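Local coordinates for carboxylesterase (Uncultured bacterium, PDB 5GMX), which hydrolyses carboxylic ester bonds as a family VIII carboxylesterase of the beta-lactamase fold, and also acts on oxyimino cephalosporins, at residues F187-Y201 with G270-L282. Numbering follows the deposited sequence.
Sequences FAEKVASPIGAGNDY and GNGRGIAKVYGAL
Asp200 meets the start of helix 272-283 with both its carboxylate and its backbone. Arg273 NE donates in its own guanidinium plane to Asp200 OD2 at 2.6 Å, approaching from above the carboxylate plane; the two planes are 54° apart, and a bend at chi3 (50°) turns the arginine back toward the acid. Asn271 ND2 reaches Asp200 OD1 at 3.0 Å in an almost straight bond, while its OD1 accepts from Gly274 N as the N-cap. Asparagine suits this place because one amide can both cap the helix and donate to the acid. Asn271 N also bonds to Asp200 O, beside the antiparallel non-hydrogen-bonded pair Tyr201-Gly270.

Packing is close at the glycines, which have no side chain to hold the segments apart: Gly270 CA lies 3.3 Å from Asp200 O, and Gly274 CA 3.7 Å from Asp200 CB. Along the helix, valine and isoleucine suit a buried, apolar face: Val191 CG1 touches Val278 CG1 at 3.8 Å, and Ile195 CD1 rests near Lys277 O, Val278 CA and Ala281 CB. Tyr201 lays CE2 against Ile275 CG1; its hydroxyl is hydrogen-bonded to those of Thr69 and Thr73, near the presumed SxxK residues.

The watery side is looser. There the extended Lys277 runs past Ala197 CB to Gly196 O, with NZ 3.2 Å away and well above the carbonyl plane. One water joins NZ to Ile195 O, and a second lies between NZ and Asp200 OD2. Gly196, with positive phi, closes the Schellman motif ending helix 183-192.

Asp47 shares the arginine as a second acid. Arg273, the Asn271 amide and nearby Lys277 together probably keep Asp200 a carboxylate.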
ATOM      1  N   PHE A 187      -9.745  -5.615   6.245  1.00 15.41           N
ATOM      2  CA  PHE A 187      -9.094  -5.874   4.962  1.00 14.60           C
ATOM      3  C   PHE A 187      -9.255  -7.353   4.565  1.00 13.16           C
ATOM      4  O   PHE A 187      -9.600  -7.663   3.426  1.00 15.28           O
ATOM      5  CB  PHE A 187      -7.614  -5.486   5.004  1.00  9.08           C
ATOM      6  CG  PHE A 187      -6.860  -5.869   3.759  1.00 15.19           C
ATOM      7  CD1 PHE A 187      -6.935  -5.085   2.616  1.00 15.66           C
ATOM      8  CD2 PHE A 187      -6.085  -7.019   3.728  1.00 15.73           C
ATOM      9  CE1 PHE A 187      -6.244  -5.442   1.470  1.00 16.75           C
ATOM     10  CE2 PHE A 187      -5.396  -7.384   2.588  1.00 12.55           C
ATOM     11  CZ  PHE A 187      -5.476  -6.595   1.455  1.00 15.75           C
ATOM     12  N   ALA A 188      -9.010  -8.258   5.504  1.00 13.11           N
ATOM     13  CA  ALA A 188      -9.208  -9.687   5.246  1.00 17.68           C
ATOM     14  C   ALA A 188     -10.623  -9.991   4.756  1.00 21.20           C
ATOM     15  O   ALA A 188     -10.796 -10.657   3.739  1.00 19.58           O
ATOM     16  CB  ALA A 188      -8.917 -10.507   6.499  1.00 12.63           C
ATOM     17  N   GLU A 189     -11.628  -9.482   5.466  1.00 15.86           N
ATOM     18  CA  GLU A 189     -13.016  -9.871   5.211  1.00 21.30           C
ATOM     19  C   GLU A 189     -13.660  -9.160   4.031  1.00 20.17           C
ATOM     20  O   GLU A 189     -14.472  -9.747   3.319  1.00 21.84           O
ATOM     21  CB  GLU A 189     -13.871  -9.654   6.470  1.00 22.32           C
ATOM     22  CG  GLU A 189     -13.603 -10.698   7.565  1.00 35.17           C
ATOM     23  CD  GLU A 189     -14.331 -10.420   8.876  1.00 51.62           C
ATOM     24  OE1 GLU A 189     -15.046  -9.397   8.962  1.00 56.51           O
ATOM     25  OE2 GLU A 189     -14.176 -11.223   9.825  1.00 51.49           O
ATOM     26  N   LYS A 190     -13.304  -7.901   3.813  1.00 21.04           N
ATOM     27  CA  LYS A 190     -13.990  -7.122   2.794  1.00 20.94           C
ATOM     28  C   LYS A 190     -13.213  -6.958   1.494  1.00 20.07           C
ATOM     29  O   LYS A 190     -13.801  -6.651   0.471  1.00 17.29           O
ATOM     30  CB  LYS A 190     -14.361  -5.751   3.351  1.00 20.19           C
ATOM     31  CG  LYS A 190     -15.402  -5.842   4.450  1.00 22.96           C
ATOM     32  CD  LYS A 190     -15.846  -4.484   4.924  1.00 29.93           C
ATOM     33  CE  LYS A 190     -17.105  -4.605   5.768  1.00 32.80           C
ATOM     34  NZ  LYS A 190     -18.250  -5.074   4.937  1.00 33.92           N
ATOM     35  N   VAL A 191     -11.903  -7.166   1.520  1.00 17.68           N
ATOM     36  CA  VAL A 191     -11.118  -6.970   0.311  1.00 15.72           C
ATOM     37  C   VAL A 191     -10.445  -8.250  -0.185  1.00 16.50           C
ATOM     38  O   VAL A 191     -10.671  -8.671  -1.316  1.00 17.46           O
ATOM     39  CB  VAL A 191     -10.031  -5.892   0.519  1.00 18.15           C
ATOM     40  CG1 VAL A 191      -9.160  -5.775  -0.717  1.00 16.14           C
ATOM     41  CG2 VAL A 191     -10.667  -4.559   0.870  1.00 17.15           C
ATOM     42  N   ALA A 192      -9.625  -8.862   0.661  1.00 14.45           N
ATOM     43  CA  ALA A 192      -8.737  -9.946   0.234  1.00 18.59           C
ATOM     44  C   ALA A 192      -9.413 -11.315   0.106  1.00 19.30           C
ATOM     45  O   ALA A 192      -9.247 -12.003  -0.906  1.00 20.05           O
ATOM     46  CB  ALA A 192      -7.568 -10.049   1.184  1.00 16.92           C
ATOM     47  N   SER A 193     -10.134 -11.725   1.145  1.00 18.13           N
ATOM     48  CA  SER A 193     -10.741 -13.054   1.175  1.00 22.12           C
ATOM     49  C   SER A 193     -11.780 -13.302   0.069  1.00 22.07           C
ATOM     50  O   SER A 193     -11.755 -14.364  -0.541  1.00 22.43           O
ATOM     51  CB  SER A 193     -11.382 -13.323   2.537  1.00 21.20           C
ATOM     52  OG  SER A 193     -11.849 -14.657   2.621  1.00 40.37           O
ATOM     53  N   PRO A 194     -12.687 -12.333  -0.198  1.00 21.06           N
ATOM     54  CA  PRO A 194     -13.682 -12.603  -1.248  1.00 18.85           C
ATOM     55  C   PRO A 194     -13.090 -12.922  -2.624  1.00 20.89           C
ATOM     56  O   PRO A 194     -13.677 -13.701  -3.374  1.00 20.83           O
ATOM     57  CB  PRO A 194     -14.491 -11.293  -1.310  1.00 17.71           C
ATOM     58  CG  PRO A 194     -14.360 -10.711   0.036  1.00 17.35           C
ATOM     59  CD  PRO A 194     -12.974 -11.063   0.500  1.00 16.26           C
ATOM     60  N   ILE A 195     -11.956 -12.323  -2.963  1.00 18.51           N
ATOM     61  CA  ILE A 195     -11.363 -12.562  -4.272  1.00 18.24           C
ATOM     62  C   ILE A 195     -10.241 -13.592  -4.203  1.00 21.54           C
ATOM     63  O   ILE A 195      -9.523 -13.808  -5.183  1.00 21.57           O
ATOM     64  CB  ILE A 195     -10.828 -11.255  -4.886  1.00 19.10           C
ATOM     65  CG1 ILE A 195      -9.810 -10.603  -3.955  1.00 20.88           C
ATOM     66  CG2 ILE A 195     -11.975 -10.283  -5.137  1.00 20.86           C
ATOM     67  CD1 ILE A 195      -9.267  -9.300  -4.471  1.00 18.14           C
ATOM     68  N   GLY A 196     -10.095 -14.219  -3.040  1.00 16.61           N
ATOM     69  CA  GLY A 196      -9.119 -15.274  -2.854  1.00 19.71           C
ATOM     70  C   GLY A 196      -7.686 -14.795  -2.721  1.00 18.26           C
ATOM     71  O   GLY A 196      -6.763 -15.534  -3.030  1.00 15.41           O
ATOM     72  N   ALA A 197      -7.494 -13.565  -2.252  1.00 19.56           N
ATOM     73  CA  ALA A 197      -6.152 -13.026  -2.063  1.00 15.73           C
ATOM     74  C   ALA A 197      -5.767 -13.067  -0.588  1.00 18.56           C
ATOM     75  O   ALA A 197      -4.677 -12.633  -0.210  1.00 17.65           O
ATOM     76  CB  ALA A 197      -6.065 -11.583  -2.595  1.00 13.27           C
ATOM     77  N   GLY A 198      -6.660 -13.622   0.232  1.00 20.03           N
ATOM     78  CA  GLY A 198      -6.511 -13.614   1.677  1.00 21.05           C
ATOM     79  C   GLY A 198      -5.342 -14.409   2.232  1.00 22.66           C
ATOM     80  O   GLY A 198      -5.000 -14.276   3.410  1.00 21.68           O
ATOM     81  N   ASN A 199      -4.750 -15.259   1.404  1.00 15.68           N
ATOM     82  CA  ASN A 199      -3.565 -15.997   1.811  1.00 15.81           C
ATOM     83  C   ASN A 199      -2.269 -15.362   1.309  1.00 18.33           C
ATOM     84  O   ASN A 199      -1.184 -15.868   1.592  1.00 17.89           O
ATOM     85  CB  ASN A 199      -3.646 -17.444   1.324  1.00 18.22           C
ATOM     86  CG  ASN A 199      -3.757 -17.538  -0.186  1.00 28.32           C
ATOM     87  OD1 ASN A 199      -4.457 -16.743  -0.825  1.00 28.07           O
ATOM     88  ND2 ASN A 199      -3.031 -18.485  -0.771  1.00 33.54           N
ATOM     89  N   ASP A 200      -2.372 -14.264   0.562  1.00 14.64           N
ATOM     90  CA  ASP A 200      -1.188 -13.674  -0.052  1.00 15.88           C
ATOM     91  C   ASP A 200      -0.993 -12.187   0.305  1.00 18.13           C
ATOM     92  O   ASP A 200      -0.113 -11.527  -0.250  1.00 15.59           O
ATOM     93  CB  ASP A 200      -1.233 -13.838  -1.575  1.00 14.52           C
ATOM     94  CG  ASP A 200      -0.805 -15.239  -2.036  1.00 27.49           C
ATOM     95  OD1 ASP A 200       0.087 -15.859  -1.399  1.00 28.30           O
ATOM     96  OD2 ASP A 200      -1.347 -15.714  -3.058  1.00 24.23           O
ATOM     97  N   TYR A 201      -1.813 -11.662   1.211  1.00 12.05           N
ATOM     98  CA  TYR A 201      -1.576 -10.325   1.767  1.00 13.88           C
ATOM     99  C   TYR A 201      -2.216 -10.168   3.143  1.00 14.36           C
ATOM    100  O   TYR A 201      -3.430 -10.326   3.303  1.00 15.76           O
ATOM    101  CB  TYR A 201      -2.091  -9.222   0.830  1.00 10.97           C
ATOM    102  CG  TYR A 201      -1.374  -7.909   1.057  1.00 13.50           C
ATOM    103  CD1 TYR A 201      -1.717  -7.072   2.109  1.00 12.85           C
ATOM    104  CD2 TYR A 201      -0.338  -7.523   0.238  1.00 16.98           C
ATOM    105  CE1 TYR A 201      -1.043  -5.878   2.332  1.00 16.52           C
ATOM    106  CE2 TYR A 201       0.342  -6.330   0.451  1.00 19.28           C
ATOM    107  CZ  TYR A 201      -0.013  -5.511   1.491  1.00 20.52           C
ATOM    108  OH  TYR A 201       0.679  -4.323   1.679  1.00 15.47           O
ATOM    109  N   GLY A 270       3.098  -9.477   2.234  1.00 11.31           N
ATOM    110  CA  GLY A 270       2.447  -9.938   1.030  1.00 11.90           C
ATOM    111  C   GLY A 270       3.416 -10.334  -0.057  1.00 14.14           C
ATOM    112  O   GLY A 270       4.624 -10.433   0.166  1.00 13.39           O
ATOM    113  N   ASN A 271       2.867 -10.607  -1.231  1.00 11.51           N
ATOM    114  CA  ASN A 271       3.677 -10.887  -2.409  1.00 15.66           C
ATOM    115  C   ASN A 271       3.002 -10.311  -3.643  1.00 15.65           C
ATOM    116  O   ASN A 271       1.898  -9.763  -3.546  1.00 13.44           O
ATOM    117  CB  ASN A 271       3.903 -12.393  -2.567  1.00 11.97           C
ATOM    118  CG  ASN A 271       2.613 -13.190  -2.471  1.00 17.38           C
ATOM    119  OD1 ASN A 271       1.597 -12.823  -3.065  1.00 20.01           O
ATOM    120  ND2 ASN A 271       2.646 -14.285  -1.719  1.00 16.82           N
ATOM    121  N   GLY A 272       3.646 -10.462  -4.797  1.00 14.25           N
ATOM    122  CA  GLY A 272       3.145  -9.907  -6.044  1.00 12.91           C
ATOM    123  C   GLY A 272       1.766 -10.407  -6.434  1.00 14.74           C
ATOM    124  O   GLY A 272       0.965  -9.663  -7.006  1.00 14.86           O
ATOM    125  N   ARG A 273       1.479 -11.667  -6.122  1.00 16.73           N
ATOM    126  CA  ARG A 273       0.184 -12.252  -6.466  1.00 17.95           C
ATOM    127  C   ARG A 273      -0.970 -11.614  -5.685  1.00 17.53           C
ATOM    128  O   ARG A 273      -2.005 -11.291  -6.269  1.00 16.29           O
ATOM    129  CB  ARG A 273       0.195 -13.768  -6.233  1.00 17.82           C
ATOM    130  CG  ARG A 273      -1.117 -14.462  -6.611  1.00 22.12           C
ATOM    131  CD  ARG A 273      -0.972 -15.986  -6.615  1.00 22.91           C
ATOM    132  NE  ARG A 273      -0.365 -16.446  -5.380  1.00 26.28           N
ATOM    133  CZ  ARG A 273       0.847 -16.983  -5.288  1.00 25.53           C
ATOM    134  NH1 ARG A 273       1.592 -17.168  -6.372  1.00 25.81           N
ATOM    135  NH2 ARG A 273       1.311 -17.345  -4.102  1.00 25.33           N
ATOM    136  N   GLY A 274      -0.798 -11.428  -4.376  1.00 16.98           N
ATOM    137  CA  GLY A 274      -1.839 -10.816  -3.559  1.00 15.37           C
ATOM    138  C   GLY A 274      -2.150  -9.391  -4.000  1.00 14.93           C
ATOM    139  O   GLY A 274      -3.328  -8.997  -4.182  1.00 15.50           O
ATOM    140  N   ILE A 275      -1.079  -8.628  -4.207  1.00 11.88           N
ATOM    141  CA  ILE A 275      -1.174  -7.243  -4.657  1.00 14.53           C
ATOM    142  C   ILE A 275      -1.889  -7.156  -5.998  1.00 14.02           C
ATOM    143  O   ILE A 275      -2.805  -6.342  -6.182  1.00 12.36           O
ATOM    144  CB  ILE A 275       0.220  -6.602  -4.778  1.00 14.75           C
ATOM    145  CG1 ILE A 275       0.927  -6.604  -3.425  1.00 18.81           C
ATOM    146  CG2 ILE A 275       0.121  -5.191  -5.329  1.00 10.22           C
ATOM    147  CD1 ILE A 275       2.404  -6.228  -3.517  1.00 18.03           C
ATOM    148  N   ALA A 276      -1.469  -8.010  -6.928  1.00 11.50           N
ATOM    149  CA  ALA A 276      -2.033  -8.004  -8.267  1.00 10.85           C
ATOM    150  C   ALA A 276      -3.492  -8.426  -8.261  1.00 12.31           C
ATOM    151  O   ALA A 276      -4.251  -8.017  -9.127  1.00 13.76           O
ATOM    152  CB  ALA A 276      -1.240  -8.917  -9.186  1.00 15.56           C
ATOM    153  N   LYS A 277      -3.875  -9.283  -7.320  1.00 10.26           N
ATOM    154  CA  LYS A 277      -5.273  -9.677  -7.226  1.00 15.00           C
ATOM    155  C   LYS A 277      -6.137  -8.508  -6.775  1.00 13.09           C
ATOM    156  O   LYS A 277      -7.200  -8.268  -7.356  1.00 12.85           O
ATOM    157  CB  LYS A 277      -5.455 -10.859  -6.272  1.00 12.85           C
ATOM    158  CG  LYS A 277      -5.128 -12.202  -6.916  1.00 13.94           C
ATOM    159  CD  LYS A 277      -5.331 -13.363  -5.958  1.00 15.40           C
ATOM    160  CE  LYS A 277      -4.916 -14.679  -6.646  1.00 23.61           C
ATOM    161  NZ  LYS A 277      -5.239 -15.865  -5.809  1.00 21.59           N
ATOM    162  N   VAL A 278      -5.693  -7.785  -5.745  1.00 11.38           N
ATOM    163  CA  VAL A 278      -6.492  -6.638  -5.295  1.00 11.86           C
ATOM    164  C   VAL A 278      -6.586  -5.564  -6.392  1.00 13.26           C
ATOM    165  O   VAL A 278      -7.690  -5.097  -6.743  1.00 13.44           O
ATOM    166  CB  VAL A 278      -5.934  -6.022  -4.001  1.00 12.15           C
ATOM    167  CG1 VAL A 278      -6.780  -4.823  -3.572  1.00 14.79           C
ATOM    168  CG2 VAL A 278      -5.910  -7.070  -2.899  1.00 18.97           C
ATOM    169  N   TYR A 279      -5.442  -5.176  -6.947  1.00 11.69           N
ATOM    170  CA  TYR A 279      -5.488  -4.150  -7.984  1.00 13.51           C
ATOM    171  C   TYR A 279      -6.152  -4.660  -9.263  1.00 16.27           C
ATOM    172  O   TYR A 279      -6.698  -3.881 -10.028  1.00 12.92           O
ATOM    173  CB  TYR A 279      -4.091  -3.622  -8.288  1.00 13.73           C
ATOM    174  CG  TYR A 279      -3.657  -2.585  -7.289  1.00 12.85           C
ATOM    175  CD1 TYR A 279      -4.262  -1.338  -7.262  1.00 12.68           C
ATOM    176  CD2 TYR A 279      -2.660  -2.856  -6.356  1.00 13.03           C
ATOM    177  CE1 TYR A 279      -3.877  -0.365  -6.342  1.00 13.21           C
ATOM    178  CE2 TYR A 279      -2.266  -1.897  -5.432  1.00 13.85           C
ATOM    179  CZ  TYR A 279      -2.883  -0.649  -5.432  1.00 12.74           C
ATOM    180  OH  TYR A 279      -2.510   0.306  -4.522  1.00 14.16           O
ATOM    181  N   GLY A 280      -6.118  -5.972  -9.466  1.00 13.82           N
ATOM    182  CA  GLY A 280      -6.786  -6.622 -10.576  1.00 13.35           C
ATOM    183  C   GLY A 280      -8.289  -6.463 -10.448  1.00 14.34           C
ATOM    184  O   GLY A 280      -8.954  -6.107 -11.423  1.00 16.64           O
ATOM    185  N   ALA A 281      -8.821  -6.690  -9.246  1.00 11.82           N
ATOM    186  CA  ALA A 281     -10.240  -6.410  -8.989  1.00 17.00           C
ATOM    187  C   ALA A 281     -10.555  -4.939  -9.240  1.00 16.26           C
ATOM    188  O   ALA A 281     -11.568  -4.615  -9.870  1.00 16.45           O
ATOM    189  CB  ALA A 281     -10.628  -6.787  -7.561  1.00 11.97           C
ATOM    190  N   LEU A 282      -9.699  -4.048  -8.741  1.00 14.08           N
ATOM    191  CA  LEU A 282      -9.953  -2.614  -8.913  1.00 15.89           C
ATOM    192  C   LEU A 282      -9.890  -2.135 -10.366  1.00 18.49           C
ATOM    193  O   LEU A 282     -10.587  -1.204 -10.749  1.00 19.43           O
ATOM    194  CB  LEU A 282      -8.985  -1.782  -8.068  1.00 10.71           C
ATOM    195  CG  LEU A 282      -9.110  -2.030  -6.558  1.00 20.66           C
ATOM    196  CD1 LEU A 282      -8.163  -1.121  -5.771  1.00 12.02           C
ATOM    197  CD2 LEU A 282     -10.559  -1.900  -6.076  1.00 10.92           C
TER
HETATM  198  O   HOH W   1      -8.231 -15.639  -6.296  1.00 25.86           O
HETATM  199  O   HOH W   2      -3.863 -15.334  -3.432  1.00 25.07           O